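Local coordinates for uncharacterized protein (Bacillus subtilis, PDB 5DQV), which acts as a metal-dependent nucleotide pyrophosphohydrolase built on an HD domain, and is seen here with a bound nickel ion, at residues R17-S22 / A61-L66; V44-K49 / T178-E183; E81-L86 / D95-I100; V126-R131 / D174-D179. All coordinates share one frame; numbering follows the deposited sequence.

Contact 1: residues R17-S22 / A61-L66. With NI (nickel (II) ion), chain C.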
loop_
_atom_site.group_PDB
_atom_site.type_symbol
_atom_site.label_atom_id
_atom_site.label_comp_id
_atom_site.label_asym_id
_atom_site.label_seq_id
_atom_site.Cartn_x
_atom_site.Cartn_y
_atom_site.Cartn_z
ATOM N N ARG A 17 22.700 16.531 4.073
ATOM C CA ARG A 17 21.385 16.364 3.464
ATOM C C ARG A 17 21.455 16.358 1.941
ATOM O O ARG A 17 20.794 15.556 1.288
ATOM C CB ARG A 17 20.403 17.471 3.901
ATOM C CG ARG A 17 19.726 17.262 5.175
ATOM C CD ARG A 17 18.807 18.419 5.567
ATOM N NE ARG A 17 18.400 18.099 6.915
ATOM C CZ ARG A 17 17.402 17.253 7.233
ATOM N NH1 ARG A 17 16.622 16.718 6.305
ATOM N NH2 ARG A 17 17.154 16.980 8.500
ATOM N N THR A 18 22.212 17.292 1.367
ATOM C CA THR A 18 22.234 17.441 -0.098
ATOM C C THR A 18 22.981 16.209 -0.680
ATOM O O THR A 18 22.611 15.686 -1.703
ATOM C CB THR A 18 22.956 18.730 -0.504
ATOM O OG1 THR A 18 22.306 19.862 0.088
ATOM C CG2 THR A 18 23.049 18.897 -2.054
ATOM N N TRP A 19 24.059 15.796 -0.013
ATOM C CA TRP A 19 24.825 14.610 -0.408
ATOM C C TRP A 19 23.957 13.356 -0.463
ATOM O O TRP A 19 23.908 12.667 -1.484
ATOM C CB TRP A 19 26.072 14.417 0.481
ATOM C CG TRP A 19 26.727 13.107 0.397
ATOM C CD1 TRP A 19 27.141 12.466 -0.731
ATOM C CD2 TRP A 19 27.040 12.242 1.496
ATOM N NE1 TRP A 19 27.737 11.236 -0.402
ATOM C CE2 TRP A 19 27.668 11.078 0.954
ATOM C CE3 TRP A 19 26.845 12.329 2.889
ATOM C CZ2 TRP A 19 28.104 10.037 1.746
ATOM C CZ3 TRP A 19 27.279 11.305 3.661
ATOM C CH2 TRP A 19 27.915 10.159 3.091
ATOM N N VAL A 20 23.273 13.068 0.634
ATOM C CA VAL A 20 22.462 11.873 0.754
ATOM C C VAL A 20 21.357 11.870 -0.299
ATOM O O VAL A 20 21.122 10.845 -0.968
ATOM C CB VAL A 20 21.853 11.767 2.175
ATOM C CG1 VAL A 20 20.741 10.739 2.232
ATOM C CG2 VAL A 20 22.979 11.482 3.216
ATOM N N GLN A 21 20.697 13.024 -0.447
ATOM C CA GLN A 21 19.682 13.170 -1.480
ATOM C C GLN A 21 20.283 12.924 -2.863
ATOM O O GLN A 21 19.663 12.244 -3.685
ATOM C CB GLN A 21 18.951 14.517 -1.374
ATOM C CG GLN A 21 17.761 14.627 -2.306
ATOM C CD GLN A 21 16.944 15.925 -2.116
ATOM O OE1 GLN A 21 17.335 16.813 -1.362
ATOM N NE2 GLN A 21 15.810 16.007 -2.780
ATOM N N SER A 22 21.506 13.417 -3.120
ATOM C CA SER A 22 22.170 13.186 -4.404
ATOM C C SER A 22 22.564 11.733 -4.620
ATOM O O SER A 22 22.472 11.241 -5.732
ATOM C CB SER A 22 23.410 14.081 -4.513
ATOM O OG SER A 22 24.083 13.922 -5.761
ATOM N N ALA A 61 20.890 9.574 11.413
ATOM C CA ALA A 61 19.596 9.355 10.758
ATOM C C ALA A 61 19.756 9.564 9.275
ATOM O O ALA A 61 19.266 8.782 8.468
ATOM C CB ALA A 61 18.529 10.303 11.332
ATOM N N LEU A 62 20.459 10.633 8.910
ATOM C CA LEU A 62 20.592 10.967 7.473
ATOM C C LEU A 62 21.340 9.874 6.719
ATOM O O LEU A 62 20.972 9.556 5.599
ATOM C CB LEU A 62 21.247 12.302 7.301
ATOM C CG LEU A 62 20.374 13.514 7.661
ATOM C CD1 LEU A 62 21.242 14.780 7.723
ATOM C CD2 LEU A 62 19.174 13.653 6.631
ATOM N N VAL A 63 22.375 9.278 7.322
ATOM C CA VAL A 63 23.192 8.276 6.588
ATOM C C VAL A 63 22.864 6.840 6.918
ATOM O O VAL A 63 23.499 5.934 6.363
ATOM C CB VAL A 63 24.722 8.543 6.752
ATOM C CG1 VAL A 63 25.057 10.018 6.302
ATOM C CG2 VAL A 63 25.174 8.280 8.248
ATOM N N HIS A 64 21.817 6.622 7.730
ATOM C CA HIS A 64 21.551 5.300 8.327
ATOM C C HIS A 64 21.330 4.219 7.266
ATOM O O HIS A 64 21.673 3.057 7.509
ATOM C CB HIS A 64 20.382 5.372 9.371
ATOM C CG HIS A 64 19.002 5.143 8.818
ATOM N ND1 HIS A 64 18.214 6.161 8.326
ATOM C CD2 HIS A 64 18.245 4.010 8.734
ATOM C CE1 HIS A 64 17.061 5.667 7.895
ATOM N NE2 HIS A 64 17.053 4.359 8.130
ATOM N N ASP A 65 20.841 4.601 6.088
ATOM C CA ASP A 65 20.482 3.647 5.033
ATOM C C ASP A 65 21.552 3.447 3.958
ATOM O O ASP A 65 21.358 2.587 3.060
ATOM C CB ASP A 65 19.296 4.201 4.196
ATOM C CG ASP A 65 17.951 3.695 4.620
ATOM O OD1 ASP A 65 17.780 3.067 5.714
ATOM O OD2 ASP A 65 17.023 3.989 3.811
ATOM N N LEU A 66 22.601 4.275 3.943
ATOM C CA LEU A 66 23.433 4.394 2.749
ATOM C C LEU A 66 24.224 3.086 2.559
ATOM O O LEU A 66 24.607 2.780 1.452
ATOM C CB LEU A 66 24.398 5.566 2.829
ATOM C CG LEU A 66 23.838 7.001 2.775
ATOM C CD1 LEU A 66 24.994 7.931 2.878
ATOM C CD2 LEU A 66 23.040 7.233 1.480
HETATM NI NI NI C . 15.537 3.272 7.417
#

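Contact 2: residues V44-K49 / T178-E183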
loop_
_atom_site.group_PDB
_atom_site.type_symbol
_atom_site.label_atom_id
_atom_site.label_comp_id
_atom_site.label_asym_id
_atom_site.label_seq_id
_atom_site.Cartn_x
_atom_site.Cartn_y
_atom_site.Cartn_z
ATOM N N VAL A 44 15.230 13.711 15.386
ATOM C CA VAL A 44 15.632 14.961 16.041
ATOM C C VAL A 44 14.602 15.305 17.107
ATOM O O VAL A 44 14.962 15.735 18.246
ATOM C CB VAL A 44 15.870 16.134 14.984
ATOM C CG1 VAL A 44 15.865 17.526 15.663
ATOM C CG2 VAL A 44 17.201 15.856 14.181
ATOM N N TYR A 45 13.326 15.069 16.796
ATOM C CA TYR A 45 12.253 15.319 17.771
ATOM C C TYR A 45 12.413 14.465 19.064
ATOM O O TYR A 45 12.450 14.967 20.190
ATOM C CB TYR A 45 10.871 15.090 17.139
ATOM C CG TYR A 45 9.782 15.128 18.181
ATOM C CD1 TYR A 45 9.229 16.356 18.570
ATOM C CD2 TYR A 45 9.308 13.978 18.787
ATOM C CE1 TYR A 45 8.246 16.432 19.531
ATOM C CE2 TYR A 45 8.305 14.043 19.754
ATOM C CZ TYR A 45 7.789 15.282 20.121
ATOM O OH TYR A 45 6.805 15.400 21.071
ATOM N N ILE A 46 12.589 13.179 18.875
ATOM C CA ILE A 46 12.840 12.229 19.986
ATOM C C ILE A 46 14.139 12.554 20.762
ATOM O O ILE A 46 14.167 12.565 21.981
ATOM C CB ILE A 46 12.919 10.827 19.441
ATOM C CG1 ILE A 46 11.539 10.390 18.920
ATOM C CG2 ILE A 46 13.385 9.823 20.525
ATOM C CD1 ILE A 46 11.597 9.153 18.050
ATOM N N GLY A 47 15.196 12.827 20.013
ATOM C CA GLY A 47 16.475 13.196 20.527
ATOM C C GLY A 47 16.434 14.393 21.436
ATOM O O GLY A 47 17.060 14.402 22.516
ATOM N N GLU A 48 15.647 15.390 21.052
ATOM C CA GLU A 48 15.498 16.568 21.886
ATOM C C GLU A 48 14.757 16.255 23.195
ATOM O O GLU A 48 15.204 16.651 24.269
ATOM C CB GLU A 48 14.868 17.741 21.096
ATOM C CG GLU A 48 14.855 19.066 21.924
ATOM C CD GLU A 48 13.642 19.230 22.853
ATOM O OE1 GLU A 48 12.602 18.576 22.597
ATOM O OE2 GLU A 48 13.704 20.042 23.835
ATOM N N LYS A 49 13.668 15.497 23.124
ATOM C CA LYS A 49 12.949 15.063 24.323
ATOM C C LYS A 49 13.817 14.202 25.225
ATOM O O LYS A 49 13.684 14.261 26.448
ATOM C CB LYS A 49 11.683 14.273 23.950
ATOM C CG LYS A 49 10.622 15.070 23.140
ATOM C CD LYS A 49 9.985 16.102 23.979
ATOM C CE LYS A 49 8.839 16.753 23.268
ATOM N NZ LYS A 49 8.398 17.897 24.076
ATOM N N THR A 178 13.162 4.163 23.567
ATOM C CA THR A 178 13.011 5.368 24.400
ATOM C C THR A 178 11.570 5.525 24.846
ATOM O O THR A 178 10.646 5.049 24.166
ATOM C CB THR A 178 13.481 6.641 23.644
ATOM O OG1 THR A 178 12.669 6.853 22.477
ATOM C CG2 THR A 178 14.946 6.507 23.189
ATOM N N ASP A 179 11.400 6.194 25.989
ATOM C CA ASP A 179 10.095 6.583 26.480
ATOM C C ASP A 179 9.349 7.435 25.445
ATOM O O ASP A 179 8.161 7.189 25.207
ATOM C CB ASP A 179 10.231 7.346 27.809
ATOM C CG ASP A 179 10.663 6.432 28.972
ATOM O OD1 ASP A 179 10.569 5.189 28.815
ATOM O OD2 ASP A 179 11.093 6.966 30.023
ATOM N N THR A 180 10.050 8.391 24.821
ATOM C CA THR A 180 9.422 9.272 23.852
ATOM C C THR A 180 8.884 8.469 22.665
ATOM O O THR A 180 7.729 8.628 22.251
ATOM C CB THR A 180 10.377 10.372 23.359
ATOM O OG1 THR A 180 10.822 11.135 24.488
ATOM C CG2 THR A 180 9.642 11.317 22.356
ATOM N N ALA A 181 9.722 7.597 22.122
ATOM C CA ALA A 181 9.318 6.740 21.008
ATOM C C ALA A 181 8.186 5.798 21.392
ATOM O O ALA A 181 7.279 5.552 20.586
ATOM C CB ALA A 181 10.524 5.929 20.459
ATOM N N ARG A 182 8.243 5.252 22.607
ATOM C CA ARG A 182 7.217 4.334 23.044
ATOM C C ARG A 182 5.845 5.035 23.037
ATOM O O ARG A 182 4.836 4.469 22.609
ATOM C CB ARG A 182 7.533 3.768 24.435
ATOM C CG ARG A 182 7.055 2.389 24.619
ATOM C CD ARG A 182 7.584 1.739 25.899
ATOM N NE ARG A 182 8.985 1.329 25.727
ATOM C CZ ARG A 182 10.032 1.837 26.357
ATOM N NH1 ARG A 182 9.897 2.807 27.258
ATOM N NH2 ARG A 182 11.238 1.361 26.083
ATOM N N GLU A 183 5.839 6.275 23.479
ATOM C CA GLU A 183 4.622 7.059 23.503
ATOM C C GLU A 183 4.101 7.283 22.084
ATOM O O GLU A 183 2.921 7.054 21.823
ATOM C CB GLU A 183 4.887 8.382 24.197
ATOM C CG GLU A 183 3.660 9.088 24.595
ATOM C CD GLU A 183 3.960 10.260 25.506
ATOM O OE1 GLU A 183 4.979 10.232 26.231
ATOM O OE2 GLU A 183 3.147 11.210 25.497
#

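Contact 3: residues E81-L86 / D95-I100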
loop_
_atom_site.group_PDB
_atom_site.type_symbol
_atom_site.label_atom_id
_atom_site.label_comp_id
_atom_site.label_asym_id
_atom_site.label_seq_id
_atom_site.Cartn_x
_atom_site.Cartn_y
_atom_site.Cartn_z
ATOM N N GLU A 81 33.392 4.745 2.566
ATOM C CA GLU A 81 32.937 5.854 1.731
ATOM C C GLU A 81 32.131 6.837 2.547
ATOM O O GLU A 81 32.281 8.039 2.373
ATOM C CB GLU A 81 32.105 5.334 0.522
ATOM C CG GLU A 81 33.011 4.829 -0.621
ATOM C CD GLU A 81 32.330 3.872 -1.610
ATOM O OE1 GLU A 81 31.218 3.382 -1.372
ATOM O OE2 GLU A 81 32.971 3.544 -2.592
ATOM N N VAL A 82 31.259 6.323 3.427
ATOM C CA VAL A 82 30.481 7.176 4.307
ATOM C C VAL A 82 31.390 7.950 5.262
ATOM O O VAL A 82 31.267 9.141 5.387
ATOM C CB VAL A 82 29.443 6.356 5.095
ATOM C CG1 VAL A 82 28.740 7.221 6.084
ATOM C CG2 VAL A 82 28.413 5.702 4.114
ATOM N N TYR A 83 32.284 7.241 5.933
ATOM C CA TYR A 83 33.253 7.831 6.839
ATOM C C TYR A 83 34.055 8.987 6.168
ATOM O O TYR A 83 34.118 10.091 6.695
ATOM C CB TYR A 83 34.216 6.753 7.385
ATOM C CG TYR A 83 35.282 7.343 8.287
ATOM C CD1 TYR A 83 35.042 7.543 9.646
ATOM C CD2 TYR A 83 36.520 7.746 7.774
ATOM C CE1 TYR A 83 36.016 8.072 10.474
ATOM C CE2 TYR A 83 37.496 8.311 8.600
ATOM C CZ TYR A 83 37.215 8.466 9.944
ATOM O OH TYR A 83 38.141 9.012 10.754
ATOM N N ASN A 84 34.605 8.715 4.983
ATOM C CA ASN A 84 35.471 9.675 4.273
ATOM C C ASN A 84 34.742 10.948 3.888
ATOM O O ASN A 84 35.312 12.056 3.978
ATOM C CB ASN A 84 36.110 9.009 3.058
ATOM C CG ASN A 84 37.186 7.972 3.431
ATOM O OD1 ASN A 84 37.643 7.934 4.556
ATOM N ND2 ASN A 84 37.642 7.180 2.437
ATOM N N GLN A 85 33.473 10.817 3.501
ATOM C CA GLN A 85 32.701 11.970 3.074
ATOM C C GLN A 85 32.368 12.812 4.263
ATOM O O GLN A 85 32.435 14.058 4.215
ATOM C CB GLN A 85 31.431 11.517 2.345
ATOM C CG GLN A 85 30.707 12.576 1.540
ATOM C CD GLN A 85 31.213 12.711 0.100
ATOM O OE1 GLN A 85 32.334 12.297 -0.208
ATOM N NE2 GLN A 85 30.418 13.339 -0.771
ATOM N N LEU A 86 31.959 12.160 5.352
ATOM C CA LEU A 86 31.713 12.922 6.599
ATOM C C LEU A 86 32.926 13.743 7.022
ATOM O O LEU A 86 32.799 14.930 7.391
ATOM C CB LEU A 86 31.273 11.988 7.758
ATOM C CG LEU A 86 29.932 11.288 7.566
ATOM C CD1 LEU A 86 29.731 10.238 8.700
ATOM C CD2 LEU A 86 28.820 12.358 7.515
ATOM N N ASP A 95 33.200 12.347 16.220
ATOM C CA ASP A 95 31.813 12.356 15.810
ATOM C C ASP A 95 31.564 11.416 14.669
ATOM O O ASP A 95 30.558 10.683 14.660
ATOM C CB ASP A 95 31.394 13.766 15.404
ATOM C CG ASP A 95 31.178 14.652 16.608
ATOM O OD1 ASP A 95 31.000 14.131 17.730
ATOM O OD2 ASP A 95 31.194 15.844 16.419
ATOM N N ALA A 96 32.481 11.421 13.714
ATOM C CA ALA A 96 32.383 10.520 12.599
ATOM C C ALA A 96 32.451 9.033 13.035
ATOM O O ALA A 96 31.662 8.196 12.585
ATOM C CB ALA A 96 33.466 10.880 11.553
ATOM N N ASP A 97 33.332 8.717 13.975
ATOM C CA ASP A 97 33.420 7.362 14.516
ATOM C C ASP A 97 32.085 6.955 15.200
ATOM O O ASP A 97 31.622 5.796 15.045
ATOM C CB ASP A 97 34.568 7.275 15.569
ATOM C CG ASP A 97 35.929 7.099 14.958
ATOM O OD1 ASP A 97 36.018 6.906 13.742
ATOM O OD2 ASP A 97 36.939 7.152 15.702
ATOM N N ARG A 98 31.484 7.889 15.966
ATOM C CA ARG A 98 30.226 7.634 16.676
ATOM C C ARG A 98 29.133 7.300 15.665
ATOM O O ARG A 98 28.337 6.397 15.882
ATOM C CB ARG A 98 29.777 8.858 17.513
ATOM C CG ARG A 98 30.518 9.097 18.817
ATOM C CD ARG A 98 30.113 10.427 19.505
ATOM N NE ARG A 98 28.793 10.381 20.150
ATOM C CZ ARG A 98 28.196 11.422 20.742
ATOM N NH1 ARG A 98 28.798 12.612 20.818
ATOM N NH2 ARG A 98 26.992 11.268 21.297
ATOM N N VAL A 99 29.085 8.074 14.578
ATOM C CA VAL A 99 28.085 7.887 13.555
ATOM C C VAL A 99 28.279 6.509 12.899
ATOM O O VAL A 99 27.321 5.733 12.798
ATOM C CB VAL A 99 28.119 8.997 12.519
ATOM C CG1 VAL A 99 27.315 8.574 11.269
ATOM C CG2 VAL A 99 27.536 10.280 13.170
ATOM N N ILE A 100 29.529 6.140 12.613
ATOM C CA ILE A 100 29.817 4.844 12.002
ATOM C C ILE A 100 29.407 3.698 12.939
ATOM O O ILE A 100 28.774 2.715 12.489
ATOM C CB ILE A 100 31.302 4.798 11.513
ATOM C CG1 ILE A 100 31.525 5.761 10.345
ATOM C CG2 ILE A 100 31.826 3.334 11.188
ATOM C CD1 ILE A 100 30.541 5.620 9.138
#

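Contact 4: residues V126-R131 / D174-D179. With NI (nickel (II) ion), chain C.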
loop_
_atom_site.group_PDB
_atom_site.type_symbol
_atom_site.label_atom_id
_atom_site.label_comp_id
_atom_site.label_asym_id
_atom_site.label_seq_id
_atom_site.Cartn_x
_atom_site.Cartn_y
_atom_site.Cartn_z
ATOM N N VAL A 126 17.781 6.853 16.799
ATOM C CA VAL A 126 17.671 6.631 15.347
ATOM C C VAL A 126 16.885 5.370 15.037
ATOM O O VAL A 126 16.030 5.349 14.116
ATOM C CB VAL A 126 19.052 6.612 14.686
ATOM C CG1 VAL A 126 18.943 6.283 13.192
ATOM C CG2 VAL A 126 19.809 7.998 14.909
ATOM N N GLN A 127 17.170 4.310 15.790
ATOM C CA GLN A 127 16.518 3.028 15.577
ATOM C C GLN A 127 15.022 3.184 15.780
ATOM O O GLN A 127 14.224 2.734 14.965
ATOM C CB GLN A 127 17.129 1.962 16.512
ATOM C CG GLN A 127 16.495 0.592 16.389
ATOM C CD GLN A 127 17.185 -0.458 17.228
ATOM O OE1 GLN A 127 17.161 -0.417 18.462
ATOM N NE2 GLN A 127 17.842 -1.386 16.563
ATOM N N ASP A 128 14.648 3.862 16.863
ATOM C CA ASP A 128 13.249 4.127 17.193
ATOM C C ASP A 128 12.523 4.903 16.088
ATOM O O ASP A 128 11.419 4.566 15.697
ATOM C CB ASP A 128 13.173 4.924 18.512
ATOM C CG ASP A 128 13.386 4.053 19.779
ATOM O OD1 ASP A 128 13.570 2.813 19.684
ATOM O OD2 ASP A 128 13.342 4.652 20.895
ATOM N N ALA A 129 13.186 5.934 15.561
ATOM C CA ALA A 129 12.622 6.761 14.505
ATOM C C ALA A 129 12.408 5.909 13.224
ATOM O O ALA A 129 11.387 6.006 12.545
ATOM C CB ALA A 129 13.564 7.974 14.235
ATOM N N ASP A 130 13.367 5.041 12.950
ATOM C CA ASP A 130 13.330 4.210 11.763
ATOM C C ASP A 130 12.146 3.248 11.889
ATOM O O ASP A 130 11.395 2.983 10.902
ATOM C CB ASP A 130 14.677 3.470 11.663
ATOM C CG ASP A 130 14.935 2.879 10.336
ATOM O OD1 ASP A 130 14.489 3.396 9.344
ATOM O OD2 ASP A 130 15.618 1.862 10.272
ATOM N N ARG A 131 11.974 2.686 13.091
ATOM C CA ARG A 131 10.850 1.775 13.323
ATOM C C ARG A 131 9.489 2.462 13.375
ATOM O O ARG A 131 8.503 1.936 12.885
ATOM C CB ARG A 131 11.103 0.878 14.570
ATOM C CG ARG A 131 12.231 -0.051 14.295
ATOM C CD ARG A 131 12.469 -0.970 15.406
ATOM N NE ARG A 131 13.645 -1.766 15.138
ATOM C CZ ARG A 131 13.929 -2.923 15.713
ATOM N NH1 ARG A 131 13.077 -3.472 16.567
ATOM N NH2 ARG A 131 15.059 -3.549 15.402
ATOM N N ASP A 174 6.800 -3.246 20.777
ATOM C CA ASP A 174 7.449 -3.884 21.897
ATOM C C ASP A 174 8.958 -3.654 21.931
ATOM O O ASP A 174 9.568 -3.946 22.937
ATOM C CB ASP A 174 7.228 -5.398 21.882
ATOM C CG ASP A 174 5.756 -5.779 21.952
ATOM O OD1 ASP A 174 5.033 -5.160 22.758
ATOM O OD2 ASP A 174 5.346 -6.663 21.184
ATOM N N MET A 175 9.556 -3.204 20.833
ATOM C CA MET A 175 11.042 -3.104 20.766
ATOM C C MET A 175 11.552 -1.666 20.728
ATOM O O MET A 175 12.721 -1.420 20.459
ATOM C CB MET A 175 11.576 -3.896 19.551
ATOM C CG MET A 175 11.319 -5.460 19.641
ATOM S SD MET A 175 11.436 -6.159 17.944
ATOM C CE MET A 175 13.147 -6.634 18.107
ATOM N N MET A 176 10.683 -0.722 21.045
ATOM C CA MET A 176 11.065 0.687 21.119
ATOM C C MET A 176 11.982 0.852 22.323
ATOM O O MET A 176 11.724 0.287 23.426
ATOM C CB MET A 176 9.810 1.559 21.225
ATOM C CG MET A 176 8.951 1.548 19.955
ATOM S SD MET A 176 9.728 2.410 18.536
ATOM C CE MET A 176 8.617 1.689 17.343
ATOM N N ASN A 177 13.069 1.612 22.094
ATOM C CA ASN A 177 14.050 1.904 23.085
ATOM C C ASN A 177 13.658 3.041 24.077
ATOM O O ASN A 177 13.847 2.909 25.279
ATOM C CB ASN A 177 15.372 2.253 22.406
ATOM C CG ASN A 177 15.926 1.097 21.581
ATOM O OD1 ASN A 177 16.334 0.047 22.138
ATOM N ND2 ASN A 177 16.029 1.318 20.250
ATOM N N THR A 178 13.162 4.163 23.567
ATOM C CA THR A 178 13.011 5.368 24.400
ATOM C C THR A 178 11.570 5.525 24.846
ATOM O O THR A 178 10.646 5.049 24.166
ATOM C CB THR A 178 13.481 6.641 23.644
ATOM O OG1 THR A 178 12.669 6.853 22.477
ATOM C CG2 THR A 178 14.946 6.507 23.189
ATOM N N ASP A 179 11.400 6.194 25.989
ATOM C CA ASP A 179 10.095 6.583 26.480
ATOM C C ASP A 179 9.349 7.435 25.445
ATOM O O ASP A 179 8.161 7.189 25.207
ATOM C CB ASP A 179 10.231 7.346 27.809
ATOM C CG ASP A 179 10.663 6.432 28.972
ATOM O OD1 ASP A 179 10.569 5.189 28.815
ATOM O OD2 ASP A 179 11.093 6.966 30.023
HETATM NI NI NI C . 15.537 3.272 7.417
HETATM O O HOH W 1 13.527 0.476 18.455
#

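Contact 1: residues R17-S22 / A61-L66
Trp19 and Leu66 start their chains differently: Trp19 CG is anti to the backbone N (chi1 166°), and Leu66 CG is anti to the carbonyl carbon (chi1 -69°). The two side chains meet at the ring. Leu66 CD1 lies 4.1 Å from the centroid of the six-membered ring of Trp19. It sits off-centre, in a CH-pi contact. Val63 CG1 reaches the same ring obliquely, 3.7 Å from Trp19 CZ3. Val20 fills the space alongside. Its CG2 packs on both Val63 CG1 and Leu66 CD1, while Val20 CG1 rests 3.6 Å from Leu62 O. Leu62 crosses Arg17 at about a right angle. Its CD1 is 3.9 Å from Arg17 CG, and its CD2 lies over one face of the guanidinium, toward the rim. Arg17 NH2 makes a salt bridge with Glu58.

The far side of 61-66 holds the metal site. His64 NE2 binds nickel at 2.0 Å, together with His35 and Asp130, and Asp65 belongs to the same site. His64 ND1 donates to Ala61 O at 2.8 Å, in the ring plane and on a carbonyl lone pair. This nearly straight bond (167°) helps to fix the ring rotation, together with the metal bond.

The chemistry is thus split. Apolar packing seats 61-66 on helix 8-24, and a backbone carbonyl probably acts as second shell, helping to hold NE2 toward the metal.

Contact 2: residues V44-K49 / T178-E183
Thr178 begins the second segment and touches Ile46 on helix 33-50. Its OG1 lies 3.6 Å from Ile46 CG2. This oxygen stands between the backbone N and the carbonyl carbon (chi1 62°), where it can also serve the helix that follows. It accepts from Ala181 N at 3.1 Å, which makes Thr178 the N-cap of helix 179-202. Asp179 points its carboxylate to Arg182 instead of across the contact. Asp179 OD1 forms a salt bridge with Arg182 NH1 at 2.9 Å, at the edge of the guanidinium and in its plane. Thr178 O lies over the centre of one face of the same group.

Thr180 carries the middle of the contact. Its CG2 is 4.0 Å from Ile46 CG1 and equally near Tyr45 CE2. The Ile46 and Thr180 side chains slide past each other in opposite directions. Thr180 OG1 packs 3.3 Å from Lys49 CB, and its hydrogen bond goes to Glu50. Lys49 bends at chi2 (-70°), and its end leads away from Thr180. Its CG lies over one face of the Tyr45 ring, toward the rim. Ala181 adds a last apolar touch, with CB 4.2 Å from Ile46 CD1.

The two helix segments approach to 9.5 Å between axes, with their directions 130° apart. Helix 121-132 packs against both: Ile46 also meets its Val125 and Leu132, and Ala181 meets Asp128. Further along helix 179-202, Leu184 touches both Tyr45 and Ile46.

Contact 3: residues E81-L86 / D95-I100
Val82 meets Ile100 on the neighbouring helix. Val82 CG1 is 3.9 Å from Ile100 CD1, and the two side chains slide past each other in opposite directions. Val82 also touches Leu77 and Ile67 in the loops nearby.

Tyr83 comes next and touches Ala96, Asp97 and Ile100. Its CG is anti to the backbone N (chi1 177°), and the end of the side chain comes nearer to 95-100 than its start does. CD1 and CE1 of the ring meet all three residues. Ile100 CG1 sits at the ring edge, near the ring plane, 4.0 Å from Tyr83 CD1. Ala96 CB is 3.9 Å from Tyr83 CE1 and approaches obliquely. Asp97 OD1 lies 3.5 Å from the same Tyr83 CE1, with the carboxylate and ring planes 25° apart. The other oxygen, Asp97 OD2, makes a salt bridge with Lys93 one turn earlier. An alanine in place of Tyr83 would probably open a gap beside Ala96 and leave Asp97 OD1 without its ring neighbour.

Leu86 closes the segment. Its CD1 packs obliquely on Val99 CG1 at 3.9 Å. Both residues face the core: Leu86 also touches Ile16 and Thr59, and Val99 touches Val63.

The segment axes are 9.9 Å apart at closest approach, and their directions differ by 151°. Helices 79-88 and 93-106 follow each other with a short connection. They form an antiparallel helical hairpin, one of the units of this all-helical HD domain.

Contact 4: residues V126-R131 / D174-D179
Asp128 lays its carboxylate against the backbone of Asn177 and Thr178. Asp128 OD1 accepts from Asn177 N at 2.7 Å in a nearly straight bond (172°), on the syn side and 16° out of the carboxylate plane. A water bridges Asp128 OD1 to Met175 O, and Asn177 ND2 adds a weak bond to the same carboxylate oxygen. Asp128 OD2 uses its syn lone pair for Thr178 N, also at 2.7 Å. Thr178 OG1 donates to Asp128 OD2 at 2.8 Å, nearly in line with the C-O bond.

Asn177 ND2 gives its stronger bond to Gln127 OE1 at 2.7 Å. The two amides are almost coplanar, 13° apart. Arg131 meets the methionines: Met176 CE packs 3.8 Å from Arg131 CB, and Met175 CB lies at the guanidinium edge, 3.4 Å from Arg131 NH1. Facing away from the loop, Asp130 OD1 binds nickel at 2.2 Å.

An alanine in place of Asp128 would probably leave Asn177 N and Thr178 N without their acceptor and let the 174-179 loop shift.

Five donors, the water included, surround this buried carboxylate. They would probably stabilise its negative charge while it holds the start of helix 179-202.

Contacts 1 and 4 lie on opposite sides of the chain's centre and meet at the nickel, to which each gives one ligand. Contact 1 is buried and apolar. Contact 4 is closer to the chain's centre, partly buried, and held by hydrogen bonds to a loop. Contact 2 adjoins contact 4 and shares Thr178 and Asp179 with it, but its own packing is smaller and reaches the surface. Contact 3 is furthest from the chain's centre and joins helices near in sequence. It touches contact 1 through Val63 with Val99 and Leu66 with Val82, so their apolar cores run together. Contacts 2 and 3 do not touch.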